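16S rRNA methylase (Uncultured bacterium, PDB 7JLZ) probably methylates N1 of adenine 1408 in the 16S rRNA of the 30S ribosomal subunit, a modification that confers resistance to aminoglycosides. Local coordinates at residues V27-G32 and L91-K96; S82-P87 and Y115-L120. One frame throughout, in Å; residues are numbered along the deposited sequence.

Contact 1 of 2, residues V27-G32 and L91-K96; sequences VEVDLG and LGTADK
The carbonyl oxygen of Val27 is gripped twice from the 91-96 side. Lys96 N reaches Val27 O at 3.2 Å, lying in the carbonyl plane, while Asp95 N comes closer to the same oxygen but bends to 129° at its hydrogen, so that bond is weak. The chain corner at Asp95 makes this double hold possible, because it turns two successive N-H groups toward one acceptor. It also swings the Asp95 carboxylate back to the backbone of Val27: with CG beside its own backbone N (chi1 -61°), OD2 takes Val27 N at 2.8 Å through its anti lone pair. Two residues on, Val29 N meets Lys96 O at 2.9 Å, nearly along the C=O axis, and Glu28 CA adds a CA-H...O contact to that oxygen. Strands 26-31 and 94-100 are thereby joined in parallel, with Glu28 paired to Lys96, at the middle of the seven-stranded sheet of a Rossmann-like class I methyltransferase fold, where strand order 3-2-1-4-5-7-6 sets the first strand beside the fourth. On the sheet face that Glu28 and Lys96 share, their extended side chains run alongside each other, Glu28 OE1 resting 3.4 Å from Lys96 CD. The carboxylate end of Glu28 and the ammonium of Lys96 stop short of a salt bridge; a water bridges them, donating to Glu28 OE2 and accepting from Lys96 NZ at 2.8 Å, while the ammonium pairs directly with Glu132. Glu28 OE2 also lies 2.6 Å from Asp30 OD1, so one acid is probably protonated. On the opposite face, Val29 CG2 packs against Ala94 CB at 3.8 Å.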
ATOM      1  N   VAL A  27      12.369  -1.296  -4.403  1.00 27.52           N
ATOM      2  CA  VAL A  27      11.126  -0.758  -4.939  1.00 30.08           C
ATOM      3  C   VAL A  27      10.019  -1.062  -3.942  1.00 27.88           C
ATOM      4  O   VAL A  27       9.938  -2.181  -3.420  1.00 27.84           O
ATOM      5  CB  VAL A  27      10.799  -1.346  -6.324  1.00 30.15           C
ATOM      6  CG1 VAL A  27       9.434  -0.871  -6.811  1.00 25.44           C
ATOM      7  CG2 VAL A  27      11.891  -0.985  -7.323  1.00 30.61           C
ATOM      8  N   GLU A  28       9.198  -0.057  -3.646  1.00 24.49           N
ATOM      9  CA  GLU A  28       8.055  -0.215  -2.763  1.00 25.14           C
ATOM     10  C   GLU A  28       6.793   0.239  -3.484  1.00 29.23           C
ATOM     11  O   GLU A  28       6.769   1.314  -4.093  1.00 26.54           O
ATOM     12  CB  GLU A  28       8.235   0.581  -1.463  1.00 24.46           C
ATOM     13  CG  GLU A  28       6.985   0.517  -0.578  1.00 25.69           C
ATOM     14  CD  GLU A  28       7.217   1.071   0.813  1.00 28.08           C
ATOM     15  OE1 GLU A  28       8.349   0.956   1.319  1.00 32.28           O
ATOM     16  OE2 GLU A  28       6.247   1.627   1.393  1.00 33.72           O
ATOM     17  N   VAL A  29       5.751  -0.584  -3.429  1.00 25.83           N
ATOM     18  CA  VAL A  29       4.447  -0.248  -3.991  1.00 22.81           C
ATOM     19  C   VAL A  29       3.504   0.042  -2.833  1.00 24.75           C
ATOM     20  O   VAL A  29       3.424  -0.751  -1.889  1.00 25.97           O
ATOM     21  CB  VAL A  29       3.906  -1.387  -4.875  1.00 22.67           C
ATOM     22  CG1 VAL A  29       2.460  -1.126  -5.268  1.00 26.42           C
ATOM     23  CG2 VAL A  29       4.828  -1.570  -6.105  1.00 22.16           C
ATOM     24  N   ASP A  30       2.773   1.153  -2.925  1.00 20.60           N
ATOM     25  CA  ASP A  30       1.935   1.661  -1.834  1.00 23.81           C
ATOM     26  C   ASP A  30       0.490   1.775  -2.303  1.00 26.23           C
ATOM     27  O   ASP A  30       0.190   2.558  -3.210  1.00 24.43           O
ATOM     28  CB  ASP A  30       2.451   3.021  -1.365  1.00 25.98           C
ATOM     29  CG  ASP A  30       3.818   2.927  -0.765  1.00 27.96           C
ATOM     30  OD1 ASP A  30       3.997   2.060   0.108  1.00 27.98           O
ATOM     31  OD2 ASP A  30       4.721   3.679  -1.177  1.00 31.67           O
ATOM     32  N   LEU A  31      -0.405   1.017  -1.672  1.00 22.78           N
ATOM     33  CA  LEU A  31      -1.815   0.999  -2.024  1.00 20.00           C
ATOM     34  C   LEU A  31      -2.629   1.565  -0.879  1.00 23.75           C
ATOM     35  O   LEU A  31      -2.304   1.329   0.288  1.00 25.38           O
ATOM     36  CB  LEU A  31      -2.303  -0.425  -2.302  1.00 24.47           C
ATOM     37  CG  LEU A  31      -1.445  -1.262  -3.235  1.00 23.67           C
ATOM     38  CD1 LEU A  31      -2.091  -2.628  -3.407  1.00 21.70           C
ATOM     39  CD2 LEU A  31      -1.320  -0.525  -4.558  1.00 23.72           C
ATOM     40  N   GLY A  32      -3.694   2.286  -1.211  1.00 23.29           N
ATOM     41  CA  GLY A  32      -4.578   2.799  -0.181  1.00 21.84           C
ATOM     42  C   GLY A  32      -4.118   4.079   0.481  1.00 23.54           C
ATOM     43  O   GLY A  32      -4.545   4.369   1.608  1.00 24.69           O
ATOM     44  N   LEU A  91       3.650  -6.181 -11.830  1.00 27.06           N
ATOM     45  CA  LEU A  91       3.663  -7.473 -11.172  1.00 28.43           C
ATOM     46  C   LEU A  91       5.096  -7.973 -11.048  1.00 28.19           C
ATOM     47  O   LEU A  91       5.899  -7.843 -11.975  1.00 30.82           O
ATOM     48  CB  LEU A  91       2.797  -8.479 -11.938  1.00 27.11           C
ATOM     49  CG  LEU A  91       1.296  -8.144 -12.017  1.00 29.32           C
ATOM     50  CD1 LEU A  91       0.551  -9.155 -12.896  1.00 34.12           C
ATOM     51  CD2 LEU A  91       0.673  -8.071 -10.614  1.00 29.97           C
ATOM     52  N   GLY A  92       5.421  -8.515  -9.878  1.00 26.45           N
ATOM     53  CA  GLY A  92       6.742  -9.054  -9.635  1.00 29.59           C
ATOM     54  C   GLY A  92       7.834  -8.033  -9.407  1.00 33.57           C
ATOM     55  O   GLY A  92       9.014  -8.397  -9.467  1.00 34.08           O
ATOM     56  N   THR A  93       7.488  -6.773  -9.124  1.00 30.95           N
ATOM     57  CA  THR A  93       8.479  -5.700  -9.060  1.00 31.89           C
ATOM     58  C   THR A  93       8.802  -5.207  -7.655  1.00 31.81           C
ATOM     59  O   THR A  93       9.813  -4.518  -7.488  1.00 33.96           O
ATOM     60  CB  THR A  93       8.034  -4.477  -9.890  1.00 31.61           C
ATOM     61  OG1 THR A  93       6.874  -3.874  -9.300  1.00 30.50           O
ATOM     62  CG2 THR A  93       7.736  -4.866 -11.339  1.00 33.83           C
ATOM     63  N   ALA A  94       7.981  -5.511  -6.654  1.00 26.86           N
ATOM     64  CA  ALA A  94       8.057  -4.835  -5.363  1.00 27.29           C
ATOM     65  C   ALA A  94       8.884  -5.627  -4.357  1.00 27.79           C
ATOM     66  O   ALA A  94       8.596  -6.795  -4.088  1.00 29.64           O
ATOM     67  CB  ALA A  94       6.661  -4.603  -4.790  1.00 28.75           C
ATOM     68  N   ASP A  95       9.889  -4.967  -3.776  1.00 28.83           N
ATOM     69  CA  ASP A  95      10.550  -5.511  -2.595  1.00 29.10           C
ATOM     70  C   ASP A  95       9.675  -5.357  -1.359  1.00 29.95           C
ATOM     71  O   ASP A  95       9.777  -6.155  -0.415  1.00 32.39           O
ATOM     72  CB  ASP A  95      11.893  -4.814  -2.383  1.00 33.27           C
ATOM     73  CG  ASP A  95      12.837  -5.004  -3.555  1.00 35.33           C
ATOM     74  OD1 ASP A  95      13.320  -6.144  -3.755  1.00 39.81           O
ATOM     75  OD2 ASP A  95      13.075  -4.018  -4.288  1.00 38.53           O
ATOM     76  N   LYS A  96       8.823  -4.338  -1.342  1.00 28.59           N
ATOM     77  CA  LYS A  96       7.879  -4.140  -0.254  1.00 28.75           C
ATOM     78  C   LYS A  96       6.563  -3.644  -0.825  1.00 26.80           C
ATOM     79  O   LYS A  96       6.548  -2.803  -1.724  1.00 27.96           O
ATOM     80  CB  LYS A  96       8.393  -3.150   0.791  1.00 28.86           C
ATOM     81  CG  LYS A  96       7.439  -3.039   1.986  1.00 35.14           C
ATOM     82  CD  LYS A  96       7.843  -1.992   2.998  1.00 41.23           C
ATOM     83  CE  LYS A  96       6.879  -2.022   4.182  1.00 39.36           C
ATOM     84  NZ  LYS A  96       7.204  -0.991   5.204  1.00 41.91           N
TER
HETATM   85  O   HOH W   1       6.042   1.207   3.862  1.00 39.76           O

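Contact 2 of 2, residues S82-P87 and Y115-L120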
ATOM      1  N   SER A  82      -6.187  -0.271 -10.017  1.00 28.03           N
ATOM      2  CA  SER A  82      -7.126  -0.825  -9.052  1.00 28.57           C
ATOM      3  C   SER A  82      -6.980  -2.336  -9.149  1.00 28.26           C
ATOM      4  O   SER A  82      -6.279  -2.842 -10.030  1.00 28.34           O
ATOM      5  CB  SER A  82      -8.569  -0.404  -9.349  1.00 29.06           C
ATOM      6  OG  SER A  82      -9.052  -1.052 -10.517  1.00 29.44           O
ATOM      7  N   VAL A  83      -7.652  -3.054  -8.241  1.00 27.54           N
ATOM      8  CA  VAL A  83      -7.652  -4.522  -8.321  1.00 27.05           C
ATOM      9  C   VAL A  83      -8.110  -4.970  -9.697  1.00 33.57           C
ATOM     10  O   VAL A  83      -7.500  -5.843 -10.327  1.00 36.53           O
ATOM     11  CB  VAL A  83      -8.547  -5.135  -7.229  1.00 30.05           C
ATOM     12  CG1 VAL A  83      -8.782  -6.625  -7.513  1.00 33.07           C
ATOM     13  CG2 VAL A  83      -7.948  -4.959  -5.859  1.00 28.77           C
ATOM     14  N   GLU A  84      -9.198  -4.374 -10.185  1.00 30.03           N
ATOM     15  CA  GLU A  84      -9.828  -4.799 -11.424  1.00 33.92           C
ATOM     16  C   GLU A  84      -9.068  -4.339 -12.663  1.00 30.84           C
ATOM     17  O   GLU A  84      -9.196  -4.964 -13.722  1.00 31.89           O
ATOM     18  CB  GLU A  84     -11.266  -4.282 -11.466  1.00 37.01           C
ATOM     19  CG  GLU A  84     -12.199  -4.898 -10.422  1.00 45.02           C
ATOM     20  CD  GLU A  84     -11.905  -4.470  -8.984  1.00 44.77           C
ATOM     21  OE1 GLU A  84     -12.143  -5.297  -8.076  1.00 47.66           O
ATOM     22  OE2 GLU A  84     -11.443  -3.323  -8.766  1.00 40.60           O
ATOM     23  N   TYR A  85      -8.297  -3.257 -12.556  1.00 28.60           N
ATOM     24  CA  TYR A  85      -7.488  -2.723 -13.650  1.00 28.97           C
ATOM     25  C   TYR A  85      -6.085  -2.502 -13.106  1.00 31.51           C
ATOM     26  O   TYR A  85      -5.650  -1.370 -12.881  1.00 27.76           O
ATOM     27  CB  TYR A  85      -8.086  -1.432 -14.214  1.00 31.91           C
ATOM     28  CG  TYR A  85      -9.429  -1.651 -14.868  1.00 34.49           C
ATOM     29  CD1 TYR A  85      -9.524  -2.086 -16.187  1.00 36.30           C
ATOM     30  CD2 TYR A  85     -10.603  -1.431 -14.163  1.00 37.53           C
ATOM     31  CE1 TYR A  85     -10.756  -2.288 -16.785  1.00 42.73           C
ATOM     32  CE2 TYR A  85     -11.831  -1.628 -14.748  1.00 37.78           C
ATOM     33  CZ  TYR A  85     -11.906  -2.055 -16.057  1.00 40.45           C
ATOM     34  OH  TYR A  85     -13.137  -2.251 -16.638  1.00 43.23           O
ATOM     35  N   PHE A  86      -5.390  -3.605 -12.862  1.00 27.10           N
ATOM     36  CA  PHE A  86      -4.077  -3.423 -12.279  1.00 26.81           C
ATOM     37  C   PHE A  86      -2.999  -3.451 -13.359  1.00 27.51           C
ATOM     38  O   PHE A  86      -3.071  -4.268 -14.285  1.00 28.25           O
ATOM     39  CB  PHE A  86      -3.795  -4.511 -11.247  1.00 29.71           C
ATOM     40  CG  PHE A  86      -2.586  -4.227 -10.432  1.00 26.26           C
ATOM     41  CD1 PHE A  86      -1.337  -4.650 -10.862  1.00 28.46           C
ATOM     42  CD2 PHE A  86      -2.683  -3.466  -9.279  1.00 26.08           C
ATOM     43  CE1 PHE A  86      -0.213  -4.349 -10.123  1.00 25.96           C
ATOM     44  CE2 PHE A  86      -1.564  -3.161  -8.538  1.00 28.34           C
ATOM     45  CZ  PHE A  86      -0.324  -3.595  -8.959  1.00 28.89           C
ATOM     46  N   PRO A  87      -1.975  -2.599 -13.281  1.00 26.76           N
ATOM     47  CA  PRO A  87      -0.962  -2.569 -14.356  1.00 31.22           C
ATOM     48  C   PRO A  87      -0.065  -3.804 -14.324  1.00 26.06           C
ATOM     49  O   PRO A  87       0.681  -4.012 -13.362  1.00 30.34           O
ATOM     50  CB  PRO A  87      -0.168  -1.293 -14.060  1.00 31.04           C
ATOM     51  CG  PRO A  87      -0.390  -1.035 -12.594  1.00 33.65           C
ATOM     52  CD  PRO A  87      -1.785  -1.509 -12.302  1.00 31.15           C
ATOM     53  N   TYR A 115     -10.296 -15.059  -3.300  1.00 73.02           N
ATOM     54  CA  TYR A 115      -8.893 -15.467  -3.297  1.00 74.22           C
ATOM     55  C   TYR A 115      -8.234 -15.203  -4.643  1.00 73.81           C
ATOM     56  O   TYR A 115      -7.064 -14.804  -4.696  1.00 71.42           O
ATOM     57  CB  TYR A 115      -8.773 -16.940  -2.907  1.00 76.90           C
ATOM     58  CG  TYR A 115      -9.126 -17.183  -1.459  1.00 77.16           C
ATOM     59  CD1 TYR A 115      -8.380 -16.602  -0.440  1.00 77.17           C
ATOM     60  CD2 TYR A 115     -10.210 -17.978  -1.109  1.00 77.67           C
ATOM     61  CE1 TYR A 115      -8.699 -16.810   0.888  1.00 78.31           C
ATOM     62  CE2 TYR A 115     -10.537 -18.194   0.218  1.00 79.64           C
ATOM     63  CZ  TYR A 115      -9.778 -17.608   1.212  1.00 78.72           C
ATOM     64  OH  TYR A 115     -10.100 -17.818   2.532  1.00 77.08           O
ATOM     65  N   GLU A 116      -8.969 -15.415  -5.740  1.00 74.83           N
ATOM     66  CA  GLU A 116      -8.459 -15.033  -7.053  1.00 73.94           C
ATOM     67  C   GLU A 116      -8.105 -13.551  -7.085  1.00 70.19           C
ATOM     68  O   GLU A 116      -7.058 -13.165  -7.620  1.00 71.11           O
ATOM     69  CB  GLU A 116      -9.482 -15.368  -8.138  1.00 75.86           C
ATOM     70  N   LYS A 117      -8.953 -12.705  -6.496  1.00 63.53           N
ATOM     71  CA  LYS A 117      -8.647 -11.278  -6.433  1.00 58.58           C
ATOM     72  C   LYS A 117      -7.476 -11.002  -5.499  1.00 51.74           C
ATOM     73  O   LYS A 117      -6.569 -10.231  -5.838  1.00 46.18           O
ATOM     74  CB  LYS A 117      -9.876 -10.482  -5.989  1.00 56.78           C
ATOM     75  CG  LYS A 117     -10.792 -10.046  -7.120  1.00 57.04           C
ATOM     76  CD  LYS A 117     -11.736  -8.939  -6.663  1.00 60.79           C
ATOM     77  CE  LYS A 117     -12.809  -8.660  -7.707  1.00 62.92           C
ATOM     78  NZ  LYS A 117     -12.237  -8.483  -9.072  1.00 61.59           N
ATOM     79  N   ASN A 118      -7.477 -11.617  -4.315  1.00 51.62           N
ATOM     80  CA  ASN A 118      -6.451 -11.300  -3.326  1.00 45.31           C
ATOM     81  C   ASN A 118      -5.076 -11.842  -3.703  1.00 45.95           C
ATOM     82  O   ASN A 118      -4.083 -11.425  -3.093  1.00 41.30           O
ATOM     83  CB  ASN A 118      -6.863 -11.814  -1.941  1.00 40.33           C
ATOM     84  CG  ASN A 118      -8.091 -11.089  -1.377  1.00 42.89           C
ATOM     85  OD1 ASN A 118      -8.393  -9.950  -1.748  1.00 41.71           O
ATOM     86  ND2 ASN A 118      -8.800 -11.756  -0.469  1.00 46.22           N
ATOM     87  N   SER A 119      -4.991 -12.737  -4.696  1.00 47.70           N
ATOM     88  CA  SER A 119      -3.705 -13.229  -5.187  1.00 45.14           C
ATOM     89  C   SER A 119      -2.846 -12.121  -5.790  1.00 36.02           C
ATOM     90  O   SER A 119      -1.658 -12.348  -6.048  1.00 35.56           O
ATOM     91  CB  SER A 119      -3.923 -14.326  -6.231  1.00 41.58           C
ATOM     92  OG  SER A 119      -4.286 -13.780  -7.482  1.00 43.29           O
ATOM     93  N   LEU A 120      -3.424 -10.942  -6.034  1.00 33.50           N
ATOM     94  CA  LEU A 120      -2.642  -9.795  -6.471  1.00 31.74           C
ATOM     95  C   LEU A 120      -1.510  -9.487  -5.504  1.00 31.17           C
ATOM     96  O   LEU A 120      -0.423  -9.081  -5.928  1.00 37.29           O
ATOM     97  CB  LEU A 120      -3.564  -8.585  -6.616  1.00 31.81           C
ATOM     98  CG  LEU A 120      -2.921  -7.234  -6.912  1.00 31.78           C
ATOM     99  CD1 LEU A 120      -2.324  -7.244  -8.305  1.00 31.07           C
ATOM    100  CD2 LEU A 120      -3.946  -6.123  -6.776  1.00 31.31           C
TER
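An ST motif shapes the 82-87 loop, which follows strand 76-80 of the Rossmann-like sheet and meets Lys117 of the short helix 115-118 and Leu120, which opens helix 120-124. Within the loop, Ser82 OG accepts from Tyr85 N at 3.1 Å, and Ser82 N bonds back to Tyr85 O, closing a tight turn that directs Val83 toward the helix. Apolar contact carries most of the joint. Leu120, its CG anti to the backbone N (chi1 173°), sets CD1 over the centre of the Phe86 ring, 3.7 Å from the centroid and 12° off the ring normal: a CH-pi contact. Leu120 CD2 lies 3.9 Å from Phe86 CD2. Pro87 CD lies against the opposite face, offset toward the rim, so the phenyl has Leu120 CD1 on one face and Pro87 CD on the other, with Ser82 O at its edge in plane. Farther out, the Val83 side chain crosses that of Lys117 at about a right angle, Val83 CG1 touching Lys117 CD at 3.8 Å, which makes the aliphatic part of the lysine part of the apolar surface. The charged interaction sits at the outer edge. Glu84 leaves its backbone pointing away from the helix, yet a bend at chi2 (70°) brings its carboxylate back to Lys117, where the salt bridge is long and its hydrogen bond weak. The stronger partner of Glu84 OE1 is Ser105 OG, from the loop after strand 94-100. The lysine chain, extended as far as CE, folds at chi4, and that last turn puts Lys117 NZ 3.3 Å from Glu84 OE1.

Contact 1 lies buried in the sheet and contact 2 at the surface, their centres about 13 Å apart, yet Leu91 ties them together: its CD2 methyl packs 3.9 Å from Phe86 CE1 and the same distance from Leu120 CD1, so it joins Phe86 and Leu120 in one apolar cluster. Along the chain the segments alternate, 27-32, 82-87, 91-96 and 115-120, so the stretch after 82-87 runs through Leu91 into strand 94-100 and then out to helix 115-118. At the far end of strand 26-31, Gly32 N is hydrogen-bonded to the Glu55 carboxylate (OE2); in class I methyltransferases this region commonly borders the S-adenosylmethionine pocket, and the same is probable here.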